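TqaL (PDB 7EEH) belongs to the 2OG-Fe dioxygenase family of the cupin clan and binds an iron ion. Local coordinates at residues F83-E94 and P297-F308; I140-R149 and L244-K252. The protein carries 1 engineered substitution. All coordinates share one frame; numbering follows the deposited sequence.

Interaction 1. Residues F83-E94 and P297-F308; sequences FDFSTRSVRRLE and PHEELPMEVPLF
Strands 89-92 and 304-306 run antiparallel with axes 4.7 Å apart; V90 and V305 form the hydrogen-bonded pair, flanked by the non-hydrogen-bonded pairs S89-P306 and R91-E304. Beyond them R92 N reaches M303 O, and a water joins R92 O to M303 N. On one face R91 lies beside E304, gripping it side-on: R91 NE donates to E304 OE1 at 3.0 Å and NH2 to OE2, both arriving from above the carboxylate plane. S89 OG donates to E304 OE2 at 2.8 Å from the same side as R91 NH2. The NH1 and NH2 end of the R91 guanidinium holds D84 OD2. On the opposite face V90 CG1 presses on V305 CG2, a tight 3.5 Å. The L307 side chain runs at about right angles to those of F83 and F85, sending CD2 to the edge of F83 and L307 CD1 to F85 CE1 at 3.7 Å. At the turn, R88 bends at chi3 (80°) and lays its guanidinium on the F308 ring, planes 22° apart, in an off-centre cation-pi stack. Strand 304-306 thus closes this edge of the main sheet within the chain, and R91, held between two carboxylates, probably offsets their mutual repulsion and ties the turn 84-89 to strand 304-306.

Interaction 2. Residues I140-R149 and L244-K252; sequences ICHGVQTTHR and LLLVDTENK
I140 and L245 begin a buried contact between the end of helix 128-141, with the loop after it, and the end of strand 243-247, with the turn leading on toward the iron-site residue H253. The two side chains slide past each other in opposite directions, bringing I140 CG2 to L245 CD2 at 3.6 Å; Y28 of helix 12-31 packs on both. Further along, T146 CG2 touches V247 CG1, and polar contacts then take over. E250 OE2 receives T147 N at 3.2 Å on its anti side, close to the carboxylate plane, with a weak bond from T147 OG1 beside it, while OE1 is in a salt bridge with R32. A water ties T146 OG1, T147 O and T249 OG1 together. R149, extended from CG to NE, sets one guanidinium face on T249 CG2, 3.4 Å from R149 CZ. R149 NH2 makes a weak salt-bridge bond to D248 OD2 at 3.0 Å (131° at the hydrogen), and NE donates to V188 O. D248 swings its carboxylate toward that arginine by placing CG opposite the main-chain N (chi1 -176°), and it also accepts from the backbone N of D186 and V188. The D248 side chain lies about 6 Å from the iron and bonds the backbone of its ligand D186, so this second-shell carboxylate, its charge probably balanced in part by R149, probably helps position the loop carrying D186.

Both interactions reach the same large antiparallel sheet from different ends of its strand order: interaction 1 pairs its last two strands, 89-92 and 304-306, whereas interaction 2 joins strand 243-247, next to the outermost strand 33-36, to the end of helix 128-141. That helix serves both, since its side chains also meet F83, M303 and V305. Interaction 1 is partly buried, its centre about 17 Å from the chain centre, and is built on backbone pairing; interaction 2 is more buried and relies on side chains and a water, with one end near the iron. Their centres lie 22 Å apart, yet they meet where H142 CG lies 3.5 Å from F85 CE1.

Interaction 1. Residues F83-E94 and P297-F308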
loop_
_atom_site.group_PDB
_atom_site.type_symbol
_atom_site.label_atom_id
_atom_site.label_comp_id
_atom_site.label_asym_id
_atom_site.label_seq_id
_atom_site.Cartn_x
_atom_site.Cartn_y
_atom_site.Cartn_z
ATOM N N PHE B 83 -7.811 5.864 -28.966
ATOM C CA PHE B 83 -7.450 4.753 -28.096
ATOM C C PHE B 83 -7.437 3.496 -28.964
ATOM O O PHE B 83 -8.489 3.036 -29.412
ATOM C CB PHE B 83 -8.436 4.630 -26.938
ATOM C CG PHE B 83 -8.283 5.691 -25.871
ATOM C CD1 PHE B 83 -7.184 5.703 -25.034
ATOM C CD2 PHE B 83 -9.264 6.654 -25.691
ATOM C CE1 PHE B 83 -7.063 6.659 -24.035
ATOM C CE2 PHE B 83 -9.150 7.615 -24.702
ATOM C CZ PHE B 83 -8.044 7.620 -23.874
ATOM N N ASP B 84 -6.249 2.968 -29.242
ATOM C CA ASP B 84 -6.068 1.825 -30.134
ATOM C C ASP B 84 -5.762 0.604 -29.276
ATOM O O ASP B 84 -4.663 0.487 -28.719
ATOM C CB ASP B 84 -4.942 2.095 -31.132
ATOM C CG ASP B 84 -4.874 1.053 -32.239
ATOM O OD1 ASP B 84 -5.268 -0.104 -31.995
ATOM O OD2 ASP B 84 -4.432 1.402 -33.357
ATOM N N PHE B 85 -6.717 -0.305 -29.173
ATOM C CA PHE B 85 -6.540 -1.453 -28.298
ATOM C C PHE B 85 -5.960 -2.665 -29.016
ATOM O O PHE B 85 -5.829 -3.724 -28.399
ATOM C CB PHE B 85 -7.859 -1.784 -27.609
ATOM C CG PHE B 85 -8.137 -0.889 -26.441
ATOM C CD1 PHE B 85 -7.395 -1.010 -25.277
ATOM C CD2 PHE B 85 -9.084 0.112 -26.524
ATOM C CE1 PHE B 85 -7.623 -0.172 -24.205
ATOM C CE2 PHE B 85 -9.311 0.962 -25.455
ATOM C CZ PHE B 85 -8.585 0.815 -24.297
ATOM N N SER B 86 -5.587 -2.523 -30.288
ATOM C CA SER B 86 -4.745 -3.509 -30.955
ATOM C C SER B 86 -3.272 -3.195 -30.747
ATOM O O SER B 86 -2.492 -4.071 -30.377
ATOM C CB SER B 86 -5.053 -3.559 -32.452
ATOM O OG SER B 86 -6.432 -3.744 -32.665
ATOM N N THR B 87 -2.882 -1.947 -30.982
ATOM C CA THR B 87 -1.535 -1.504 -30.659
ATOM C C THR B 87 -1.370 -1.174 -29.183
ATOM O O THR B 87 -0.241 -0.929 -28.749
ATOM C CB THR B 87 -1.160 -0.284 -31.504
ATOM O OG1 THR B 87 -1.955 0.837 -31.100
ATOM C CG2 THR B 87 -1.403 -0.562 -32.989
ATOM N N ARG B 88 -2.456 -1.177 -28.414
ATOM C CA ARG B 88 -2.438 -0.845 -26.991
ATOM C C ARG B 88 -1.701 0.470 -26.736
ATOM O O ARG B 88 -0.773 0.557 -25.926
ATOM C CB ARG B 88 -1.842 -1.990 -26.176
ATOM C CG ARG B 88 -2.865 -3.054 -25.839
ATOM C CD ARG B 88 -2.219 -4.407 -25.631
ATOM N NE ARG B 88 -1.617 -4.539 -24.305
ATOM C CZ ARG B 88 -2.256 -5.004 -23.232
ATOM N NH1 ARG B 88 -3.529 -5.378 -23.315
ATOM N NH2 ARG B 88 -1.616 -5.094 -22.073
ATOM N N SER B 89 -2.140 1.511 -27.442
ATOM C CA SER B 89 -1.539 2.831 -27.338
ATOM C C SER B 89 -2.610 3.876 -27.624
ATOM O O SER B 89 -3.737 3.553 -27.999
ATOM C CB SER B 89 -0.365 2.973 -28.308
ATOM O OG SER B 89 -0.786 2.717 -29.641
ATOM N N VAL B 90 -2.256 5.139 -27.430
ATOM C CA VAL B 90 -3.124 6.245 -27.804
ATOM C C VAL B 90 -2.298 7.196 -28.661
ATOM O O VAL B 90 -1.115 7.415 -28.385
ATOM C CB VAL B 90 -3.724 6.950 -26.566
ATOM C CG1 VAL B 90 -2.640 7.379 -25.631
ATOM C CG2 VAL B 90 -4.568 8.145 -26.974
ATOM N N ARG B 91 -2.905 7.719 -29.728
ATOM C CA ARG B 91 -2.172 8.497 -30.718
ATOM C C ARG B 91 -2.993 9.706 -31.140
ATOM O O ARG B 91 -4.224 9.690 -31.088
ATOM C CB ARG B 91 -1.810 7.650 -31.956
ATOM C CG ARG B 91 -2.921 7.517 -33.001
ATOM C CD ARG B 91 -2.484 6.636 -34.186
ATOM N NE ARG B 91 -1.865 5.410 -33.705
ATOM C CZ ARG B 91 -2.497 4.246 -33.608
ATOM N NH1 ARG B 91 -3.760 4.134 -33.998
ATOM N NH2 ARG B 91 -1.858 3.192 -33.124
ATOM N N ARG B 92 -2.295 10.757 -31.563
ATOM C CA ARG B 92 -2.952 11.935 -32.105
ATOM C C ARG B 92 -3.380 11.657 -33.537
ATOM O O ARG B 92 -2.583 11.163 -34.339
ATOM C CB ARG B 92 -2.007 13.138 -32.059
ATOM C CG ARG B 92 -2.574 14.417 -32.655
ATOM C CD ARG B 92 -3.657 14.984 -31.770
ATOM N NE ARG B 92 -4.180 16.247 -32.266
ATOM C CZ ARG B 92 -3.633 17.429 -32.001
ATOM N NH1 ARG B 92 -2.557 17.508 -31.234
ATOM N NH2 ARG B 92 -4.168 18.536 -32.493
ATOM N N LEU B 93 -4.626 11.978 -33.860
ATOM C CA LEU B 93 -5.155 11.832 -35.209
ATOM C C LEU B 93 -5.149 13.174 -35.933
ATOM O O LEU B 93 -5.120 14.235 -35.315
ATOM C CB LEU B 93 -6.580 11.290 -35.184
ATOM C CG LEU B 93 -6.813 9.970 -34.465
ATOM C CD1 LEU B 93 -8.297 9.672 -34.466
ATOM C CD2 LEU B 93 -6.045 8.872 -35.162
ATOM N N GLU B 94 -5.201 13.105 -37.262
ATOM C CA GLU B 94 -5.241 14.297 -38.094
ATOM C C GLU B 94 -6.526 15.079 -37.851
ATOM O O GLU B 94 -7.542 14.538 -37.395
ATOM C CB GLU B 94 -5.162 13.916 -39.574
ATOM C CG GLU B 94 -6.381 13.132 -40.033
ATOM C CD GLU B 94 -6.469 12.997 -41.544
ATOM O OE1 GLU B 94 -5.572 13.514 -42.234
ATOM O OE2 GLU B 94 -7.435 12.370 -42.030
ATOM N N PRO B 297 -3.175 9.195 -38.599
ATOM C CA PRO B 297 -2.460 9.943 -37.566
ATOM C C PRO B 297 -2.087 11.330 -38.065
ATOM O O PRO B 297 -2.069 11.614 -39.268
ATOM C CB PRO B 297 -1.220 9.087 -37.292
ATOM C CG PRO B 297 -1.080 8.216 -38.493
ATOM C CD PRO B 297 -2.450 7.989 -39.024
ATOM N N HIS B 298 -1.819 12.215 -37.111
ATOM C CA HIS B 298 -1.520 13.598 -37.449
ATOM C C HIS B 298 -0.120 13.675 -38.034
ATOM O O HIS B 298 0.833 13.148 -37.455
ATOM C CB HIS B 298 -1.638 14.488 -36.212
ATOM C CG HIS B 298 -1.892 15.930 -36.519
ATOM N ND1 HIS B 298 -0.990 16.715 -37.205
ATOM C CD2 HIS B 298 -2.933 16.737 -36.205
ATOM C CE1 HIS B 298 -1.472 17.941 -37.313
ATOM N NE2 HIS B 298 -2.650 17.979 -36.716
ATOM N N GLU B 299 0.002 14.317 -39.194
ATOM C CA GLU B 299 1.286 14.327 -39.887
ATOM C C GLU B 299 2.246 15.341 -39.280
ATOM O O GLU B 299 3.453 15.089 -39.203
ATOM C CB GLU B 299 1.075 14.607 -41.378
ATOM C CG GLU B 299 0.682 13.382 -42.184
ATOM C CD GLU B 299 1.761 12.959 -43.157
ATOM O OE1 GLU B 299 2.649 13.788 -43.446
ATOM O OE2 GLU B 299 1.726 11.801 -43.633
ATOM N N GLU B 300 1.744 16.489 -38.836
ATOM C CA GLU B 300 2.636 17.531 -38.355
ATOM C C GLU B 300 2.705 17.622 -36.832
ATOM O O GLU B 300 3.698 18.136 -36.305
ATOM C CB GLU B 300 2.226 18.888 -38.950
ATOM C CG GLU B 300 3.159 20.033 -38.574
ATOM C CD GLU B 300 2.412 21.291 -38.147
ATOM O OE1 GLU B 300 1.844 21.982 -39.027
ATOM O OE2 GLU B 300 2.411 21.604 -36.933
ATOM N N LEU B 301 1.712 17.110 -36.106
ATOM C CA LEU B 301 1.727 17.092 -34.642
ATOM C C LEU B 301 1.613 15.656 -34.131
ATOM O O LEU B 301 0.721 15.332 -33.336
ATOM C CB LEU B 301 0.603 17.958 -34.083
ATOM C CG LEU B 301 0.704 19.463 -34.335
ATOM C CD1 LEU B 301 -0.647 20.152 -34.124
ATOM C CD2 LEU B 301 1.763 20.068 -33.444
ATOM N N PRO B 302 2.513 14.771 -34.554
ATOM C CA PRO B 302 2.366 13.363 -34.198
ATOM C C PRO B 302 2.540 13.161 -32.704
ATOM O O PRO B 302 3.199 13.947 -32.023
ATOM C CB PRO B 302 3.486 12.684 -34.990
ATOM C CG PRO B 302 4.553 13.736 -35.020
ATOM C CD PRO B 302 3.814 15.032 -35.202
HETATM N N MSE B 303 1.920 12.098 -32.203
HETATM C CA MSE B 303 1.991 11.752 -30.792
HETATM C C MSE B 303 1.469 10.336 -30.602
HETATM O O MSE B 303 0.420 9.974 -31.133
HETATM C CB MSE B 303 1.201 12.763 -29.957
HETATM C CG MSE B 303 1.391 12.623 -28.467
HETATM SE SE MSE B 303 0.002 11.512 -27.647
HETATM C CE MSE B 303 -0.580 12.749 -26.455
ATOM N N GLU B 304 2.222 9.511 -29.877
ATOM C CA GLU B 304 1.756 8.167 -29.573
ATOM C C GLU B 304 2.453 7.684 -28.314
ATOM O O GLU B 304 3.680 7.766 -28.222
ATOM C CB GLU B 304 2.018 7.205 -30.736
ATOM C CG GLU B 304 1.564 5.781 -30.452
ATOM C CD GLU B 304 1.112 5.037 -31.694
ATOM O OE1 GLU B 304 0.964 5.664 -32.765
ATOM O OE2 GLU B 304 0.884 3.818 -31.590
ATOM N N VAL B 305 1.676 7.216 -27.341
ATOM C CA VAL B 305 2.237 6.692 -26.099
ATOM C C VAL B 305 1.561 5.362 -25.804
ATOM O O VAL B 305 0.384 5.179 -26.138
ATOM C CB VAL B 305 2.069 7.666 -24.916
ATOM C CG1 VAL B 305 2.755 8.995 -25.202
ATOM C CG2 VAL B 305 0.611 7.878 -24.572
ATOM N N PRO B 306 2.261 4.411 -25.192
ATOM C CA PRO B 306 1.620 3.143 -24.833
ATOM C C PRO B 306 0.597 3.329 -23.724
ATOM O O PRO B 306 0.743 4.192 -22.860
ATOM C CB PRO B 306 2.792 2.273 -24.363
ATOM C CG PRO B 306 3.872 3.243 -23.994
ATOM C CD PRO B 306 3.707 4.407 -24.917
ATOM N N LEU B 307 -0.460 2.514 -23.771
ATOM C CA LEU B 307 -1.416 2.462 -22.668
ATOM C C LEU B 307 -0.909 1.586 -21.539
ATOM O O LEU B 307 -1.240 1.827 -20.374
ATOM C CB LEU B 307 -2.766 1.922 -23.139
ATOM C CG LEU B 307 -3.606 2.829 -24.024
ATOM C CD1 LEU B 307 -4.744 2.039 -24.641
ATOM C CD2 LEU B 307 -4.129 3.987 -23.205
ATOM N N PHE B 308 -0.125 0.565 -21.874
ATOM C CA PHE B 308 0.421 -0.387 -20.919
ATOM C C PHE B 308 1.904 -0.542 -21.206
ATOM O O PHE B 308 2.299 -0.765 -22.354
ATOM C CB PHE B 308 -0.295 -1.739 -21.004
ATOM C CG PHE B 308 -1.808 -1.644 -20.947
ATOM C CD1 PHE B 308 -2.556 -1.487 -22.111
ATOM C CD2 PHE B 308 -2.483 -1.728 -19.733
ATOM C CE1 PHE B 308 -3.954 -1.418 -22.061
ATOM C CE2 PHE B 308 -3.875 -1.657 -19.674
ATOM C CZ PHE B 308 -4.610 -1.497 -20.837
HETATM O O HOH W 1 0.144 10.658 -34.138
#

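Interaction 2. Residues I140-R149 and L244-K252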
loop_
_atom_site.group_PDB
_atom_site.type_symbol
_atom_site.label_atom_id
_atom_site.label_comp_id
_atom_site.label_asym_id
_atom_site.label_seq_id
_atom_site.Cartn_x
_atom_site.Cartn_y
_atom_site.Cartn_z
ATOM N N ILE B 140 -9.466 2.775 -17.354
ATOM C CA ILE B 140 -10.750 2.620 -16.673
ATOM C C ILE B 140 -11.829 2.158 -17.653
ATOM O O ILE B 140 -12.539 1.178 -17.406
ATOM C CB ILE B 140 -11.144 3.937 -15.982
ATOM C CG1 ILE B 140 -10.210 4.207 -14.807
ATOM C CG2 ILE B 140 -12.598 3.886 -15.517
ATOM C CD1 ILE B 140 -10.497 5.500 -14.115
ATOM N N CYS B 141 -11.959 2.847 -18.788
ATOM C CA CYS B 141 -13.086 2.582 -19.678
ATOM C C CYS B 141 -12.944 1.251 -20.409
ATOM O O CYS B 141 -13.952 0.657 -20.803
ATOM C CB CYS B 141 -13.227 3.718 -20.687
ATOM S SG CYS B 141 -13.629 5.270 -19.879
ATOM N N HIS B 142 -11.710 0.785 -20.602
ATOM C CA HIS B 142 -11.435 -0.486 -21.266
ATOM C C HIS B 142 -12.213 -1.621 -20.620
ATOM O O HIS B 142 -12.113 -1.843 -19.412
ATOM C CB HIS B 142 -9.932 -0.771 -21.196
ATOM C CG HIS B 142 -9.511 -2.026 -21.894
ATOM N ND1 HIS B 142 -8.482 -2.822 -21.432
ATOM C CD2 HIS B 142 -9.965 -2.614 -23.025
ATOM C CE1 HIS B 142 -8.328 -3.851 -22.245
ATOM N NE2 HIS B 142 -9.216 -3.750 -23.219
ATOM N N GLY B 143 -12.986 -2.340 -21.429
ATOM C CA GLY B 143 -13.728 -3.497 -20.971
ATOM C C GLY B 143 -15.028 -3.211 -20.253
ATOM O O GLY B 143 -15.733 -4.160 -19.899
ATOM N N VAL B 144 -15.382 -1.950 -20.023
ATOM C CA VAL B 144 -16.603 -1.643 -19.288
ATOM C C VAL B 144 -17.795 -1.728 -20.230
ATOM O O VAL B 144 -17.900 -0.953 -21.184
ATOM C CB VAL B 144 -16.528 -0.261 -18.626
ATOM C CG1 VAL B 144 -17.864 0.058 -17.969
ATOM C CG2 VAL B 144 -15.412 -0.223 -17.600
ATOM N N GLN B 145 -18.703 -2.667 -19.957
ATOM C CA GLN B 145 -19.895 -2.829 -20.790
ATOM C C GLN B 145 -20.884 -1.697 -20.537
ATOM O O GLN B 145 -21.223 -1.396 -19.386
ATOM C CB GLN B 145 -20.558 -4.182 -20.502
ATOM C CG GLN B 145 -19.737 -5.381 -20.971
ATOM C CD GLN B 145 -20.565 -6.662 -21.060
ATOM O OE1 GLN B 145 -21.656 -6.754 -20.494
ATOM N NE2 GLN B 145 -20.050 -7.651 -21.780
ATOM N N THR B 146 -21.352 -1.065 -21.618
ATOM C CA THR B 146 -22.289 0.050 -21.532
ATOM C C THR B 146 -23.398 -0.132 -22.563
ATOM O O THR B 146 -23.348 -1.027 -23.409
ATOM C CB THR B 146 -21.603 1.403 -21.783
ATOM O OG1 THR B 146 -20.990 1.373 -23.072
ATOM C CG2 THR B 146 -20.556 1.697 -20.731
ATOM N N THR B 147 -24.383 0.767 -22.506
ATOM C CA THR B 147 -25.418 0.864 -23.530
ATOM C C THR B 147 -24.818 1.227 -24.887
ATOM O O THR B 147 -24.039 2.175 -25.000
ATOM C CB THR B 147 -26.440 1.923 -23.126
ATOM O OG1 THR B 147 -26.909 1.643 -21.805
ATOM C CG2 THR B 147 -27.624 1.938 -24.094
ATOM N N HIS B 148 -25.188 0.485 -25.927
ATOM C CA HIS B 148 -24.628 0.705 -27.256
ATOM C C HIS B 148 -25.475 1.698 -28.050
ATOM O O HIS B 148 -26.658 1.448 -28.301
ATOM C CB HIS B 148 -24.505 -0.620 -27.993
ATOM C CG HIS B 148 -23.352 -1.448 -27.525
ATOM N ND1 HIS B 148 -22.916 -2.569 -28.193
ATOM C CD2 HIS B 148 -22.536 -1.305 -26.454
ATOM C CE1 HIS B 148 -21.881 -3.085 -27.552
ATOM N NE2 HIS B 148 -21.632 -2.337 -26.492
ATOM N N ARG B 149 -24.871 2.825 -28.443
ATOM C CA ARG B 149 -25.560 3.761 -29.335
ATOM C C ARG B 149 -25.703 3.121 -30.707
ATOM O O ARG B 149 -24.711 2.626 -31.252
ATOM C CB ARG B 149 -24.796 5.082 -29.468
ATOM C CG ARG B 149 -24.754 5.940 -28.219
ATOM C CD ARG B 149 -24.275 7.357 -28.515
ATOM N NE ARG B 149 -24.086 8.123 -27.287
ATOM C CZ ARG B 149 -25.078 8.679 -26.611
ATOM N NH1 ARG B 149 -26.320 8.571 -27.062
ATOM N NH2 ARG B 149 -24.834 9.338 -25.489
ATOM N N LEU B 244 -14.124 14.298 -13.050
ATOM C CA LEU B 244 -15.397 13.590 -13.153
ATOM C C LEU B 244 -15.377 12.731 -14.408
ATOM O O LEU B 244 -15.047 13.231 -15.487
ATOM C CB LEU B 244 -16.564 14.580 -13.228
ATOM C CG LEU B 244 -17.916 13.942 -13.532
ATOM C CD1 LEU B 244 -18.396 13.123 -12.331
ATOM C CD2 LEU B 244 -18.951 14.997 -13.953
ATOM N N LEU B 245 -15.727 11.453 -14.272
ATOM C CA LEU B 245 -15.885 10.551 -15.405
ATOM C C LEU B 245 -17.290 9.955 -15.354
ATOM O O LEU B 245 -17.736 9.521 -14.292
ATOM C CB LEU B 245 -14.825 9.441 -15.355
ATOM C CG LEU B 245 -14.875 8.298 -16.375
ATOM C CD1 LEU B 245 -14.534 8.828 -17.754
ATOM C CD2 LEU B 245 -13.875 7.232 -15.967
ATOM N N LEU B 246 -17.996 9.933 -16.484
ATOM C CA LEU B 246 -19.380 9.466 -16.487
ATOM C C LEU B 246 -19.676 8.674 -17.752
ATOM O O LEU B 246 -19.127 8.953 -18.819
ATOM C CB LEU B 246 -20.381 10.625 -16.355
ATOM C CG LEU B 246 -20.407 11.760 -17.386
ATOM C CD1 LEU B 246 -21.266 11.419 -18.604
ATOM C CD2 LEU B 246 -20.921 13.025 -16.723
ATOM N N VAL B 247 -20.560 7.686 -17.620
ATOM C CA VAL B 247 -21.046 6.915 -18.764
ATOM C C VAL B 247 -22.111 7.760 -19.452
ATOM O O VAL B 247 -23.179 8.003 -18.889
ATOM C CB VAL B 247 -21.601 5.554 -18.337
ATOM C CG1 VAL B 247 -22.210 4.798 -19.558
ATOM C CG2 VAL B 247 -20.504 4.734 -17.666
ATOM N N ASP B 248 -21.809 8.241 -20.661
ATOM C CA ASP B 248 -22.615 9.305 -21.259
ATOM C C ASP B 248 -23.952 8.794 -21.787
ATOM O O ASP B 248 -24.883 9.590 -21.972
ATOM C CB ASP B 248 -21.828 9.972 -22.392
ATOM C CG ASP B 248 -22.570 11.158 -23.010
ATOM O OD1 ASP B 248 -22.946 12.089 -22.268
ATOM O OD2 ASP B 248 -22.776 11.145 -24.240
ATOM N N THR B 249 -24.059 7.489 -22.028
ATOM C CA THR B 249 -25.274 6.865 -22.525
ATOM C C THR B 249 -26.251 6.487 -21.421
ATOM O O THR B 249 -27.400 6.150 -21.719
ATOM C CB THR B 249 -24.921 5.609 -23.325
ATOM O OG1 THR B 249 -24.001 4.821 -22.565
ATOM C CG2 THR B 249 -24.270 5.976 -24.648
ATOM N N GLU B 250 -25.839 6.534 -20.161
ATOM C CA GLU B 250 -26.704 6.089 -19.075
ATOM C C GLU B 250 -26.980 7.173 -18.052
ATOM O O GLU B 250 -27.709 6.920 -17.087
ATOM C CB GLU B 250 -26.099 4.856 -18.384
ATOM C CG GLU B 250 -25.857 3.721 -19.353
ATOM C CD GLU B 250 -24.995 2.635 -18.768
ATOM O OE1 GLU B 250 -24.954 2.532 -17.522
ATOM O OE2 GLU B 250 -24.344 1.915 -19.557
ATOM N N ASN B 251 -26.418 8.368 -18.240
ATOM C CA ASN B 251 -26.638 9.546 -17.410
ATOM C C ASN B 251 -26.931 10.722 -18.318
ATOM O O ASN B 251 -26.510 10.740 -19.475
ATOM C CB ASN B 251 -25.416 9.951 -16.578
ATOM C CG ASN B 251 -24.930 8.863 -15.673
ATOM O OD1 ASN B 251 -25.423 8.717 -14.559
ATOM N ND2 ASN B 251 -23.933 8.102 -16.131
ATOM N N LYS B 252 -27.759 11.637 -17.841
ATOM C CA LYS B 252 -27.847 12.958 -18.437
ATOM C C LYS B 252 -27.115 13.876 -17.481
ATOM O O LYS B 252 -26.917 13.525 -16.311
ATOM C CB LYS B 252 -29.301 13.423 -18.651
ATOM C CG LYS B 252 -30.032 12.764 -19.798
ATOM C CD LYS B 252 -31.518 13.104 -19.879
ATOM C CE LYS B 252 -32.222 12.258 -20.955
ATOM N NZ LYS B 252 -33.716 12.400 -20.958
HETATM O O HOH W 2 -21.869 3.634 -24.104
#